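Local coordinates for protein TetR-family transcriptional regulator (Streptomyces coelicolor, PDB 2G7L) that probably binds operator DNA as a TetR-family homodimer through N-terminal helix-turn-helix domains, regulating transcription in response to a small ligand, at the interface of chains A and B. Coordinates in Å, arbitrary orientation; residue numbers count along the deposited sequence, not the author numbering. Chains: chain A/B, TetR-family transcriptional regulator.

The interface of chains A and B. Residues chain A 144, 147-148, 221, 224-227; chain B 212.
Helix 206-223 of chain B sends the indole of B:Trp212 into a groove of chain A formed by helix 142-161, the last turn of helix 206-223 and the loop 224-227 that follows it. In TetR-family regulators the C-terminal domain usually carries dimerisation, so this two-fold symmetric interface is probably the biological one, with a twin of this contact where the chains are exchanged. CG of B:Trp212 points away from its backbone N (chi1 -170°), which swings the ring off its own helix and towards chain A. The pyrrole nitrogen NE1 of B:Trp212 then donates a hydrogen bond of 3.1 Å to the carbonyl O of A:Thr224. The bond is nearly straight at the hydrogen (163°) and the acceptor lies in the ring plane, but the donor stands above the carbonyl plane, off the lone pairs. At the same edge of the indole the carbonyl O of A:Pro225 comes to 3.4 Å from CD1 of B:Trp212. Over the five-membered ring of B:Trp212 sits CG1 of A:Val226, 3.9 Å from the ring centroid. On the same face, CB of A:Trp147 lies over the six-membered ring, 3.5 Å from CZ3 of B:Trp212. The two tryptophans do not stack: CB of B:Trp212 lies at the edge of the A:Trp147 ring, in its plane, while CG2 of A:Val226 lies over one face of that ring, toward its rim. The far end of the indole, CH2 of B:Trp212, runs up to CA of A:Gly148 at 3.8 Å and CG1 of A:Ile221 at 3.9 Å. Behind this wall, NE2 of the A:Gln144 side-chain amide donates to the carbonyl O of A:Ile221 at 3.0 Å, tying helix 142-161 to the end of helix 206-223 and probably helping to hold the groove in shape. A leucine in place of B:Trp212 would probably leave the A:Thr224 carbonyl without this donor and take away the flat surface on which CB of A:Trp147 and CG1 of A:Val226 rest, leaving a gap beside them.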
# COMPACT_ATOMS: atom_id res chain seq x y z
N GLN A 144 -0.62 14.07 15.99
CA GLN A 144 0.29 12.98 15.70
C GLN A 144 -0.38 11.66 15.95
O GLN A 144 -0.11 10.64 15.24
CB GLN A 144 1.55 13.08 16.54
CG GLN A 144 2.40 14.25 16.09
CD GLN A 144 3.41 14.74 17.15
OE1 GLN A 144 3.50 15.93 17.41
NE2 GLN A 144 4.19 13.83 17.69
N TRP A 147 -3.03 11.44 12.69
CA TRP A 147 -2.34 11.07 11.45
C TRP A 147 -1.56 9.77 11.60
O TRP A 147 -1.42 8.98 10.64
CB TRP A 147 -1.47 12.22 10.96
CG TRP A 147 -2.26 13.41 10.46
CD1 TRP A 147 -3.55 13.69 10.72
CD2 TRP A 147 -1.78 14.48 9.62
NE1 TRP A 147 -3.92 14.92 10.12
CE2 TRP A 147 -2.83 15.41 9.45
CE3 TRP A 147 -0.56 14.72 8.98
CZ2 TRP A 147 -2.70 16.57 8.65
CZ3 TRP A 147 -0.43 15.87 8.22
CH2 TRP A 147 -1.48 16.78 8.07
N GLY A 148 -1.14 9.45 12.82
CA GLY A 148 -0.40 8.24 13.04
C GLY A 148 -1.16 6.95 12.87
O GLY A 148 -0.66 5.97 12.35
N ILE A 221 6.19 8.58 14.62
CA ILE A 221 4.92 9.28 14.89
C ILE A 221 5.01 10.11 16.19
O ILE A 221 4.67 11.31 16.22
CB ILE A 221 3.74 8.29 14.97
CG1 ILE A 221 3.40 7.72 13.57
CG2 ILE A 221 2.47 8.97 15.66
CD1 ILE A 221 2.65 6.39 13.66
N THR A 224 7.46 13.33 15.69
CA THR A 224 7.38 14.27 14.56
C THR A 224 6.11 15.08 14.60
O THR A 224 5.05 14.55 14.41
CB THR A 224 7.43 13.51 13.18
OG1 THR A 224 8.50 12.56 13.15
CG2 THR A 224 7.57 14.47 12.06
N PRO A 225 6.21 16.39 14.87
CA PRO A 225 5.06 17.30 14.83
C PRO A 225 4.40 17.37 13.45
O PRO A 225 5.10 17.30 12.40
CB PRO A 225 5.69 18.66 15.15
CG PRO A 225 6.92 18.33 15.91
CD PRO A 225 7.45 17.08 15.30
N VAL A 226 3.06 17.48 13.45
CA VAL A 226 2.34 17.78 12.25
C VAL A 226 2.25 19.27 11.97
O VAL A 226 1.77 20.06 12.81
CB VAL A 226 1.02 16.90 11.99
CG1 VAL A 226 0.88 15.79 12.90
CG2 VAL A 226 -0.18 17.69 11.77
N PRO A 227 2.83 19.67 10.82
CA PRO A 227 2.89 21.09 10.50
C PRO A 227 1.52 21.61 10.22
O PRO A 227 0.56 20.83 10.14
CB PRO A 227 3.78 21.13 9.24
CG PRO A 227 4.61 19.90 9.36
CD PRO A 227 3.53 18.88 9.80
N TRP B 212 4.45 15.01 5.94
CA TRP B 212 4.55 14.41 7.28
C TRP B 212 5.05 12.97 7.28
O TRP B 212 5.93 12.65 8.05
CB TRP B 212 3.18 14.52 8.02
CG TRP B 212 3.28 14.14 9.46
CD1 TRP B 212 3.93 14.85 10.43
CD2 TRP B 212 2.77 12.95 10.09
NE1 TRP B 212 3.85 14.19 11.62
CE2 TRP B 212 3.14 13.03 11.46
CE3 TRP B 212 2.03 11.83 9.64
CZ2 TRP B 212 2.80 12.04 12.39
CZ3 TRP B 212 1.74 10.83 10.54
CH2 TRP B 212 2.09 10.96 11.93